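Local coordinates for RNA pseudouridylate synthase domain-containing protein 4 (Homo sapiens, PDB 5UBA) that isomerises uridine to pseudouridine in mitochondrial RNAs, including 16S ribosomal RNA, a modification that rRNA needs to assemble into a functional mitochondrial ribosome, at residues H217-D221 with W222-A226; Q242-A245 with R246-P249; L201-H204 with L205-L209; E104-T108 with R109-K113; K96-A99 with H100-Q103. One frame throughout, in Å; residues are numbered along the deposited sequence.

Contact 1 of 5, residues H217-D221 with W222-A226; sequences HKYSD and WNRLA. With CA (calcium ion), chain E.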
# COMPACT_ATOMS: atom_id res chain seq x y z
N HIS A 217 -12.24 0.86 5.84
CA HIS A 217 -13.28 0.65 6.85
C HIS A 217 -12.67 0.38 8.21
O HIS A 217 -13.13 0.95 9.25
CB HIS A 217 -14.22 -0.44 6.37
CG HIS A 217 -14.70 -0.19 4.99
ND1 HIS A 217 -15.42 0.94 4.67
CD2 HIS A 217 -14.42 -0.80 3.82
CE1 HIS A 217 -15.64 0.95 3.37
NE2 HIS A 217 -15.02 -0.08 2.83
N LYS A 218 -11.60 -0.41 8.25
CA LYS A 218 -10.95 -0.80 9.50
C LYS A 218 -10.45 0.39 10.30
O LYS A 218 -10.66 0.47 11.52
CB LYS A 218 -9.79 -1.76 9.20
CG LYS A 218 -8.98 -2.18 10.43
CD LYS A 218 -7.88 -3.16 10.10
CE LYS A 218 -8.40 -4.55 9.78
NZ LYS A 218 -7.26 -5.40 9.33
N TYR A 219 -9.80 1.33 9.64
CA TYR A 219 -9.18 2.44 10.35
C TYR A 219 -9.96 3.75 10.36
O TYR A 219 -9.41 4.76 10.81
CB TYR A 219 -7.75 2.60 9.83
CG TYR A 219 -6.85 1.43 10.20
CD1 TYR A 219 -6.58 1.12 11.54
CD2 TYR A 219 -6.28 0.61 9.24
CE1 TYR A 219 -5.75 0.06 11.89
CE2 TYR A 219 -5.46 -0.45 9.58
CZ TYR A 219 -5.18 -0.72 10.90
OH TYR A 219 -4.37 -1.79 11.23
N SER A 220 -11.24 3.72 9.96
CA SER A 220 -12.09 4.92 9.94
C SER A 220 -13.11 4.98 11.09
O SER A 220 -13.69 3.95 11.51
CB SER A 220 -12.82 5.02 8.61
OG SER A 220 -11.93 5.22 7.52
N ASP A 221 -13.31 6.21 11.58
CA ASP A 221 -14.38 6.54 12.53
C ASP A 221 -14.27 5.83 13.87
O ASP A 221 -15.28 5.68 14.58
CB ASP A 221 -15.75 6.32 11.87
CG ASP A 221 -15.80 6.88 10.46
OD1 ASP A 221 -15.57 8.10 10.30
OD2 ASP A 221 -16.02 6.11 9.50
N TRP A 222 -13.05 5.44 14.27
CA TRP A 222 -12.82 4.77 15.55
C TRP A 222 -13.74 3.58 15.78
O TRP A 222 -14.21 3.33 16.90
CB TRP A 222 -12.93 5.79 16.70
CG TRP A 222 -12.03 6.96 16.50
CD1 TRP A 222 -12.32 8.12 15.86
CD2 TRP A 222 -10.65 7.07 16.91
NE1 TRP A 222 -11.23 8.96 15.85
CE2 TRP A 222 -10.19 8.34 16.49
CE3 TRP A 222 -9.78 6.22 17.61
CZ2 TRP A 222 -8.88 8.79 16.75
CZ3 TRP A 222 -8.47 6.68 17.87
CH2 TRP A 222 -8.04 7.95 17.43
N ASN A 223 -13.99 2.83 14.71
CA ASN A 223 -14.79 1.62 14.79
C ASN A 223 -14.38 0.69 13.66
O ASN A 223 -14.78 0.92 12.50
CB ASN A 223 -16.29 1.91 14.69
CG ASN A 223 -17.12 0.66 14.92
OD1 ASN A 223 -16.60 -0.44 14.85
ND2 ASN A 223 -18.40 0.83 15.24
N ARG A 224 -13.61 -0.34 14.01
CA ARG A 224 -13.01 -1.28 13.06
C ARG A 224 -14.02 -2.21 12.40
O ARG A 224 -13.71 -2.87 11.41
CB ARG A 224 -11.93 -2.09 13.78
CG ARG A 224 -10.77 -1.22 14.26
CD ARG A 224 -9.94 -1.85 15.37
NE ARG A 224 -8.78 -1.00 15.63
CZ ARG A 224 -7.54 -1.26 15.21
NH1 ARG A 224 -7.27 -2.36 14.53
NH2 ARG A 224 -6.57 -0.40 15.49
N LEU A 225 -15.23 -2.27 12.95
CA LEU A 225 -16.30 -3.13 12.40
C LEU A 225 -17.28 -2.40 11.52
O LEU A 225 -18.04 -3.05 10.78
CB LEU A 225 -17.07 -3.81 13.55
CG LEU A 225 -16.26 -4.74 14.45
CD1 LEU A 225 -17.14 -5.22 15.59
CD2 LEU A 225 -15.66 -5.93 13.73
N ALA A 226 -17.26 -1.08 11.55
CA ALA A 226 -18.20 -0.26 10.82
C ALA A 226 -17.64 0.23 9.49
O ALA A 226 -16.44 0.55 9.38
CB ALA A 226 -18.63 0.90 11.68
CA CA E . -14.80 1.94 10.48
O HOH W 1 -10.39 5.55 13.34
O HOH W 2 -16.55 3.47 10.32
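Four backbone carbonyls, two from H217-D221 and two from W222-A226, converge on one calcium ion. H217 O and N223 O each bind the calcium at 2.3 Å, A226 O at 2.4 Å and S220 O at 2.5 Å. The ion therefore draws together oxygens that would otherwise repel, such as H217 O and A226 O, only 3.3 Å apart. A water also binds the ion, and it donates a hydrogen bond of 2.8 Å to D221 OD2, so this carboxylate acts on the metal from the second shell; the same oxygen is also bonded to K229 N.

The turns of the backbone do the positioning. H217 to S220 and N223 to A226 are both type I beta turns, each presenting its first and last carbonyl to the ion, and a weak bond from N223 N to S220 O links them. The second turn is stiffened by an Asx turn: with CG anti to the backbone N (chi1 -174°), N223 brings OD1 round to accept from L225 N. A second water bridges Y219 O and W222 N.

Farther out, R224 lays CG against K218 O at 3.2 Å and, in the conformer modelled here, sends its guanidinium to the edge of the Y219 ring, the planes 80° apart. In that conformer NH2 bonds to M148 O, while Y219 OH reaches H199. This is a calcium-binding loop built from main-chain carbonyls, with the side chain of Y219 about 8 Å from that of D83, the probable catalytic aspartate of this RluA-family enzyme.

Contact 2 of 5, residues Q242-A245 with R246-P249; sequences QSKA and RYIP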
# COMPACT_ATOMS: atom_id res chain seq x y z
N GLN A 242 -25.15 5.35 0.82
CA GLN A 242 -24.33 5.03 2.01
C GLN A 242 -24.32 3.54 2.31
O GLN A 242 -23.31 3.01 2.73
CB GLN A 242 -24.74 5.83 3.26
CG GLN A 242 -23.98 5.50 4.57
CD GLN A 242 -22.43 5.66 4.55
OE1 GLN A 242 -21.89 6.72 4.18
NE2 GLN A 242 -21.71 4.62 5.00
N SER A 243 -25.43 2.85 2.04
CA SER A 243 -25.49 1.40 2.24
C SER A 243 -24.45 0.59 1.46
O SER A 243 -24.17 -0.55 1.84
CB SER A 243 -26.89 0.86 1.90
OG SER A 243 -27.16 0.91 0.51
N LYS A 244 -23.92 1.15 0.38
CA LYS A 244 -22.93 0.48 -0.45
C LYS A 244 -21.51 0.90 -0.12
O LYS A 244 -20.56 0.36 -0.70
CB LYS A 244 -23.17 0.79 -1.93
CG LYS A 244 -24.52 0.32 -2.46
CD LYS A 244 -24.67 -1.19 -2.41
CE LYS A 244 -25.92 -1.66 -3.15
NZ LYS A 244 -27.16 -1.22 -2.45
N ALA A 245 -21.33 1.85 0.81
CA ALA A 245 -19.99 2.28 1.19
C ALA A 245 -19.12 1.14 1.67
O ALA A 245 -17.91 1.11 1.37
CB ALA A 245 -20.04 3.38 2.25
N ARG A 246 -19.70 0.16 2.35
CA ARG A 246 -18.94 -0.99 2.83
C ARG A 246 -18.20 -1.80 1.76
O ARG A 246 -17.26 -2.51 2.06
CB ARG A 246 -19.81 -1.93 3.67
CG ARG A 246 -20.90 -2.61 2.88
CD ARG A 246 -21.97 -3.19 3.82
NE ARG A 246 -21.48 -4.35 4.58
CZ ARG A 246 -22.22 -5.11 5.40
NH1 ARG A 246 -23.52 -4.84 5.60
NH2 ARG A 246 -21.67 -6.15 6.01
N TYR A 247 -18.66 -1.68 0.51
CA TYR A 247 -18.06 -2.39 -0.62
C TYR A 247 -17.03 -1.58 -1.38
O TYR A 247 -16.46 -2.08 -2.37
CB TYR A 247 -19.15 -2.92 -1.57
CG TYR A 247 -20.24 -3.66 -0.81
CD1 TYR A 247 -19.95 -4.74 -0.02
CD2 TYR A 247 -21.57 -3.23 -0.89
CE1 TYR A 247 -20.96 -5.42 0.68
CE2 TYR A 247 -22.57 -3.87 -0.16
CZ TYR A 247 -22.26 -4.96 0.60
OH TYR A 247 -23.24 -5.61 1.33
N ILE A 248 -16.78 -0.35 -0.95
CA ILE A 248 -15.73 0.46 -1.55
C ILE A 248 -14.38 -0.19 -1.17
O ILE A 248 -14.13 -0.42 0.02
CB ILE A 248 -15.75 1.90 -1.05
CG1 ILE A 248 -17.05 2.61 -1.48
CG2 ILE A 248 -14.56 2.70 -1.53
CD1 ILE A 248 -17.32 3.88 -0.75
N PRO A 249 -13.54 -0.47 -2.17
CA PRO A 249 -12.21 -1.02 -1.86
C PRO A 249 -11.26 0.02 -1.29
O PRO A 249 -11.42 1.21 -1.52
CB PRO A 249 -11.68 -1.46 -3.21
CG PRO A 249 -12.31 -0.51 -4.16
CD PRO A 249 -13.70 -0.31 -3.62
O HOH W 3 -22.12 0.62 3.92
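R246 meets the preceding residues through water as well as through its side chain. Its backbone N donates to a water 2.9 Å away, and that water in turn donates to Q242 O and, weakly, to S243 O, so it bridges carbonyls of one turn to the amide of the next. The R246 side chain starts between the backbone N and the carbonyl carbon (chi1 66°), which brings CD to 4.0 Å from S243 O and leaves CG over the centre of the Y247 ring.

At Y247 the backbone N donates to K244 O at 3.0 Å, the donor lying 51° out of the carbonyl plane. Its ring slants across the aliphatic part of K244, whose chain is bent so that CD rests 4.0 Å from Y247 CD2.

I248 N repeats the pattern one residue on, giving a 3.0 Å bond to A245 O. The side chain of I248 then folds back over that residue: CG1 is 3.3 Å from A245 O, and CD1 ends 4.1 Å from A245 CB, an apolar pairing to which L230 and L240 add from outside. I248 O accepts from H217 NE2, and P249 carries the chain on toward strand 252-259.

Bonds from A245 N to Q242 O, Y247 N to K244 O and I248 N to A245 O each span three residues, a succession of hydrogen-bonded turns in the connection from helix 232-238 to strand 252-259.

Contact 3 of 5, residues L201-H204 with L205-L209; sequences LRVH and LSFGL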
# COMPACT_ATOMS: atom_id res chain seq x y z
N LEU A 201 1.09 3.25 6.77
CA LEU A 201 0.48 4.32 5.96
C LEU A 201 -0.96 4.59 6.35
O LEU A 201 -1.40 5.75 6.47
CB LEU A 201 0.56 4.04 4.45
CG LEU A 201 1.98 3.85 3.90
CD1 LEU A 201 1.92 3.59 2.41
CD2 LEU A 201 2.87 5.03 4.22
N ARG A 202 -1.71 3.50 6.53
CA ARG A 202 -3.11 3.61 6.91
C ARG A 202 -3.29 4.21 8.28
O ARG A 202 -4.16 5.06 8.47
CB ARG A 202 -3.78 2.24 6.81
CG ARG A 202 -3.85 1.73 5.39
CD ARG A 202 -4.14 0.25 5.35
NE ARG A 202 -5.50 -0.03 5.76
CZ ARG A 202 -6.01 -1.26 5.84
NH1 ARG A 202 -5.27 -2.31 5.52
NH2 ARG A 202 -7.27 -1.43 6.23
N VAL A 203 -2.48 3.78 9.23
CA VAL A 203 -2.59 4.24 10.63
C VAL A 203 -2.09 5.68 10.73
O VAL A 203 -2.76 6.54 11.33
CB VAL A 203 -1.86 3.28 11.57
CG1 VAL A 203 -1.78 3.82 13.01
CG2 VAL A 203 -2.54 1.92 11.54
N HIS A 204 -0.98 6.00 10.10
CA HIS A 204 -0.51 7.38 10.13
C HIS A 204 -1.49 8.35 9.48
O HIS A 204 -1.74 9.44 9.99
CB HIS A 204 0.86 7.49 9.48
CG HIS A 204 1.98 7.14 10.40
ND1 HIS A 204 3.28 7.04 9.96
CD2 HIS A 204 2.01 6.96 11.74
CE1 HIS A 204 4.07 6.80 11.00
NE2 HIS A 204 3.33 6.74 12.09
N LEU A 205 -2.08 7.98 8.34
CA LEU A 205 -3.06 8.87 7.69
C LEU A 205 -4.34 9.03 8.52
O LEU A 205 -4.84 10.14 8.69
CB LEU A 205 -3.41 8.35 6.30
CG LEU A 205 -2.46 8.72 5.19
CD1 LEU A 205 -2.74 7.91 3.93
CD2 LEU A 205 -2.51 10.21 4.86
N SER A 206 -4.88 7.91 9.02
CA SER A 206 -6.16 7.95 9.73
C SER A 206 -6.01 8.61 11.09
O SER A 206 -6.73 9.56 11.38
CB SER A 206 -6.76 6.56 9.89
OG SER A 206 -8.02 6.71 10.51
N PHE A 207 -5.08 8.12 11.89
CA PHE A 207 -4.98 8.56 13.29
C PHE A 207 -4.08 9.78 13.41
O PHE A 207 -4.35 10.66 14.24
CB PHE A 207 -4.48 7.41 14.16
CG PHE A 207 -5.43 6.26 14.24
CD1 PHE A 207 -6.72 6.42 14.74
CD2 PHE A 207 -5.05 5.00 13.83
CE1 PHE A 207 -7.60 5.35 14.81
CE2 PHE A 207 -5.93 3.92 13.90
CZ PHE A 207 -7.21 4.10 14.38
N GLY A 208 -3.03 9.89 12.60
CA GLY A 208 -2.13 11.04 12.67
C GLY A 208 -2.65 12.29 12.00
O GLY A 208 -2.45 13.40 12.47
N LEU A 209 -3.28 12.14 10.84
CA LEU A 209 -3.78 13.27 10.08
C LEU A 209 -5.30 13.41 10.01
O LEU A 209 -5.79 14.36 9.43
CB LEU A 209 -3.21 13.21 8.65
CG LEU A 209 -1.69 13.38 8.53
CD1 LEU A 209 -1.18 12.94 7.18
CD2 LEU A 209 -1.32 14.85 8.76
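L201-H204 runs into L205-L209 as one helix, its first three bonds across the junction regular. L205 N donates to L201 O and S206 N to R202 O, both at 3.0 Å, and F207 N to V203 O at 2.9 Å. Beyond them the ladder slackens. H204 O is approached by G208 N at 2.9 Å and by L209 N at 3.2 Å, both weak bonds with angles at hydrogen of only 125° and 129°, and the turn at 205-208 widens to the pi type.

Among the side chains, V203 and F207 make the main apolar contact. V203 CG1, anti to the backbone N (chi1 173°), comes in the plane of the phenylalanine ring against its edge, 3.6 Å from CD2. Y219 touches V203 and F207 from the neighbouring loop, and L150 packs on both. On another flank of the helix L205 packs against the L201 carbonyl, its CG 3.4 Å from L201 O, while strand 186-193 receives L201 and L205 through L191.

Polar ends reach outward from the helix. R202 forms a salt bridge with D216, and H204 uses ND1 for T175 and NE2 for I132 O.

The buried H204 ring thus has both nitrogens satisfied, and its rotation is probably fixed. The D216 carboxylate probably offsets the charge of R202, whose side chain lies about 5 Å from that of D83, the probable catalytic aspartate, so helix 200-209 is likely to help shape the catalytic pocket.

Contact 4 of 5, residues E104-T108 with R109-K113; sequences ELFRT and RQVVK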
# COMPACT_ATOMS: atom_id res chain seq x y z
N GLU A 104 17.64 -7.38 1.70
CA GLU A 104 18.59 -6.58 2.50
C GLU A 104 18.54 -5.10 2.12
O GLU A 104 18.66 -4.25 3.00
CB GLU A 104 19.99 -7.17 2.37
CG GLU A 104 21.11 -6.52 3.18
CD GLU A 104 20.96 -6.64 4.68
OE1 GLU A 104 20.03 -7.30 5.21
OE2 GLU A 104 21.84 -6.04 5.37
N LEU A 105 18.36 -4.78 0.84
CA LEU A 105 18.14 -3.40 0.43
C LEU A 105 16.93 -2.79 1.11
O LEU A 105 16.97 -1.62 1.55
CB LEU A 105 18.02 -3.27 -1.09
CG LEU A 105 19.24 -3.63 -1.95
CD1 LEU A 105 18.95 -3.58 -3.43
CD2 LEU A 105 20.42 -2.72 -1.60
N PHE A 106 15.83 -3.55 1.22
CA PHE A 106 14.67 -3.06 1.94
C PHE A 106 14.94 -2.90 3.43
O PHE A 106 14.57 -1.90 4.02
CB PHE A 106 13.43 -3.96 1.75
CG PHE A 106 12.71 -3.76 0.44
CD1 PHE A 106 11.67 -2.86 0.34
CD2 PHE A 106 13.04 -4.50 -0.66
CE1 PHE A 106 10.98 -2.69 -0.85
CE2 PHE A 106 12.37 -4.33 -1.87
CZ PHE A 106 11.34 -3.42 -1.96
N ARG A 107 15.55 -3.92 4.05
CA ARG A 107 15.84 -3.90 5.50
C ARG A 107 16.66 -2.68 5.89
O ARG A 107 16.46 -2.09 6.95
CB ARG A 107 16.62 -5.15 5.92
CG ARG A 107 16.70 -5.35 7.43
CD ARG A 107 17.72 -6.42 7.83
NE ARG A 107 19.11 -6.06 7.53
CZ ARG A 107 19.88 -5.27 8.27
NH1 ARG A 107 19.43 -4.70 9.40
NH2 ARG A 107 21.12 -5.03 7.88
N THR A 108 17.63 -2.35 5.04
CA THR A 108 18.56 -1.25 5.30
C THR A 108 18.09 0.09 4.71
O THR A 108 18.88 1.04 4.59
CB THR A 108 19.98 -1.58 4.79
OG1 THR A 108 19.98 -1.80 3.37
CG2 THR A 108 20.54 -2.82 5.53
N ARG A 109 16.83 0.16 4.27
CA ARG A 109 16.22 1.43 3.83
C ARG A 109 16.89 2.10 2.64
O ARG A 109 16.95 3.34 2.53
CB ARG A 109 16.06 2.39 5.01
CG ARG A 109 15.28 1.77 6.15
CD ARG A 109 15.04 2.75 7.27
NE ARG A 109 14.64 2.06 8.49
CZ ARG A 109 14.43 2.64 9.67
NH1 ARG A 109 14.55 3.96 9.81
NH2 ARG A 109 14.06 1.89 10.71
N GLN A 110 17.40 1.28 1.72
CA GLN A 110 18.07 1.75 0.54
C GLN A 110 17.11 1.85 -0.64
O GLN A 110 17.54 2.30 -1.69
CB GLN A 110 19.26 0.85 0.17
CG GLN A 110 20.40 0.88 1.21
CD GLN A 110 21.55 -0.04 0.80
OE1 GLN A 110 21.83 -1.05 1.45
NE2 GLN A 110 22.15 0.26 -0.32
N VAL A 111 15.85 1.42 -0.47
CA VAL A 111 14.87 1.46 -1.57
C VAL A 111 13.86 2.57 -1.33
O VAL A 111 13.25 2.63 -0.24
CB VAL A 111 14.08 0.14 -1.66
CG1 VAL A 111 13.07 0.16 -2.79
CG2 VAL A 111 15.02 -1.03 -1.83
N VAL A 112 13.65 3.40 -2.35
CA VAL A 112 12.65 4.46 -2.25
C VAL A 112 11.31 3.79 -2.61
O VAL A 112 11.18 3.26 -3.71
CB VAL A 112 12.91 5.60 -3.23
CG1 VAL A 112 11.77 6.61 -3.20
CG2 VAL A 112 14.24 6.28 -2.93
N LYS A 113 10.35 3.84 -1.69
CA LYS A 113 9.03 3.23 -1.86
C LYS A 113 8.02 4.37 -1.90
O LYS A 113 7.92 5.09 -0.91
CB LYS A 113 8.67 2.35 -0.65
CG LYS A 113 9.57 1.14 -0.40
CD LYS A 113 9.29 0.44 0.93
CE LYS A 113 9.65 1.26 2.16
NZ LYS A 113 9.22 0.67 3.45
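R109 takes a left-handed backbone conformation (phi 62°) and so turns the chain out of helix 96-107 in a Schellman motif. Q110 N reaches back to L105 O at 2.9 Å, nearly along the C=O axis, while R109 N bonds to F106 O at 3.1 Å from well above the carbonyl plane. The two bonds, one inside the other, take up L105 O and F106 O.

Once reversed, the chain sets V111 against the side chains of L105 and F106. V111 CG2 stands almost on the normal of the F106 ring, 4.1 Å from its centroid, a CH-pi contact, and also lies 3.8 Å from L105 CB. K113 comes from another direction: its CD meets the edge of the same ring in plane, 4.0 Å from F106 CE1, while NZ continues to T195 O. H80 also stacks on F106, so the phenylalanine joins the helix end to both strand and loop. With an alanine at F106, V111 CG2 and H80 would probably lose the ring they pack on, and the aliphatic part of K113 would be freer to swing.

On the outer side Q110 runs alongside T108, its OE1 2.8 Å from T108 OG1, and crosses L105 at about a right angle. E104 and R107 pair side-on along the last turn, R107 NE to E104 OE1 and NH2 to OE2, one nitrogen to each oxygen.

V112 pairs with I258 through the backbone, and V111 packs on L257 and L259. The whole is a Schellman-capped helix-to-strand connection, delivering the chain into the mixed sheet of the pseudouridine synthase domain.

Contact 5 of 5, residues K96-A99 with H100-Q103; sequences KDMA and HQVQ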
# COMPACT_ATOMS: atom_id res chain seq x y z
N LYS A 96 17.73 -17.22 -5.38
CA LYS A 96 17.51 -17.03 -3.94
C LYS A 96 18.47 -16.00 -3.32
O LYS A 96 18.07 -15.25 -2.43
CB LYS A 96 17.68 -18.36 -3.19
CG LYS A 96 17.19 -18.33 -1.76
CD LYS A 96 16.90 -19.74 -1.22
CE LYS A 96 15.74 -19.72 -0.24
NZ LYS A 96 15.98 -18.76 0.88
N ASP A 97 19.72 -16.01 -3.77
CA ASP A 97 20.70 -15.07 -3.23
C ASP A 97 20.38 -13.65 -3.65
O ASP A 97 20.56 -12.73 -2.86
CB ASP A 97 22.13 -15.46 -3.61
CG ASP A 97 22.58 -16.74 -2.94
OD1 ASP A 97 22.16 -17.03 -1.80
OD2 ASP A 97 23.36 -17.46 -3.57
N MET A 98 19.88 -13.49 -4.87
CA MET A 98 19.43 -12.15 -5.31
C MET A 98 18.20 -11.69 -4.52
O MET A 98 18.11 -10.51 -4.13
CB MET A 98 19.15 -12.13 -6.81
CG MET A 98 18.70 -10.78 -7.36
SD MET A 98 19.86 -9.44 -7.00
CE MET A 98 21.36 -10.00 -7.83
N ALA A 99 17.27 -12.62 -4.26
CA ALA A 99 16.14 -12.31 -3.38
C ALA A 99 16.63 -11.82 -2.03
O ALA A 99 16.13 -10.82 -1.53
CB ALA A 99 15.22 -13.52 -3.18
N HIS A 100 17.63 -12.50 -1.46
CA HIS A 100 18.19 -12.06 -0.19
C HIS A 100 18.84 -10.69 -0.30
O HIS A 100 18.69 -9.87 0.62
CB HIS A 100 19.22 -13.07 0.35
CG HIS A 100 18.60 -14.33 0.86
ND1 HIS A 100 19.34 -15.47 1.10
CD2 HIS A 100 17.32 -14.64 1.15
CE1 HIS A 100 18.53 -16.42 1.54
NE2 HIS A 100 17.30 -15.94 1.58
N GLN A 101 19.53 -10.44 -1.41
CA GLN A 101 20.16 -9.13 -1.65
C GLN A 101 19.12 -8.01 -1.67
O GLN A 101 19.26 -6.96 -1.01
CB GLN A 101 20.95 -9.17 -2.94
CG GLN A 101 21.83 -7.97 -3.16
CD GLN A 101 22.60 -8.05 -4.47
OE1 GLN A 101 22.97 -9.14 -4.91
NE2 GLN A 101 22.84 -6.91 -5.08
N VAL A 102 18.02 -8.25 -2.38
CA VAL A 102 16.95 -7.26 -2.45
C VAL A 102 16.25 -7.07 -1.11
O VAL A 102 15.95 -5.93 -0.74
CB VAL A 102 15.94 -7.60 -3.57
CG1 VAL A 102 14.83 -6.55 -3.63
CG2 VAL A 102 16.66 -7.61 -4.91
N GLN A 103 15.99 -8.16 -0.39
CA GLN A 103 15.43 -8.10 0.96
C GLN A 103 16.32 -7.22 1.85
O GLN A 103 15.80 -6.40 2.61
CB GLN A 103 15.30 -9.51 1.55
CG GLN A 103 14.20 -10.37 0.93
CD GLN A 103 14.42 -11.86 1.16
OE1 GLN A 103 15.04 -12.26 2.15
NE2 GLN A 103 13.91 -12.70 0.25
O HOH W 4 21.96 -15.28 0.19
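H100 N bonds to K96 O at 2.9 Å, the first of four regular helical bonds across this junction; Q101 N to D97 O, V102 N to M98 O and Q103 N to A99 O follow, all of like length. A water adds a side-chain link, donating to D97 OD1 and lying at 2.8 Å from H100 ND1, in the plane of the imidazole at its edge.

The same imidazole stands with one face over K96 O. At its far side K96 approaches: CG anti to the backbone N (chi1 -168°) and bends farther out along the chain bring NZ to 3.2 Å from H100 NE2.

Along the next flank M98 and Q101 cross aslant. Methyl CE of M98 comes 3.4 Å from Q101 OE1, while Q101 NE2 is held by L262 O. The sulfur packs toward V102, SD 4.2 Å from CG2, and L262 touches both M98 and V102.

Q103 drapes its extended side chain over the A99 carbonyl, CG 3.2 Å from A99 O, and NE2 goes on to bond L78 O. A leucine here would probably leave L78 O without that amide donor and loosen the tie between helix 96-107 and strand 77-78.

Chemically, water joins D97 to H100 on this surface helix, and the lysine and aspartate beside that imidazole would probably pull its ionisation in opposite directions. The two glutamine amides make separate ties, Q101 to the loop at L262 and Q103 to strand 77-78, each through a main-chain carbonyl.

Overall arrangement
From the N terminus the chain meets contact 5 first, then contact 4 directly after it: both belong to helix 96-107, whose start contact 5 holds and whose exit into strand 112-120 contact 4 turns. Next comes contact 3, on helix 200-209, followed by the calcium loop of contact 1 and, after helix 232-238, the turns of contact 2 leading to strand 252-259. Each closes only a local turn, and all five lie in series, none enclosing or crossing another. Contacts 3, 1 and 2 form a touching chain, through F207 with W222 and H217 with I248. Contacts 4 and 5 sit across the chain's centre from contacts 1 and 2, about 31 to 40 Å between centres.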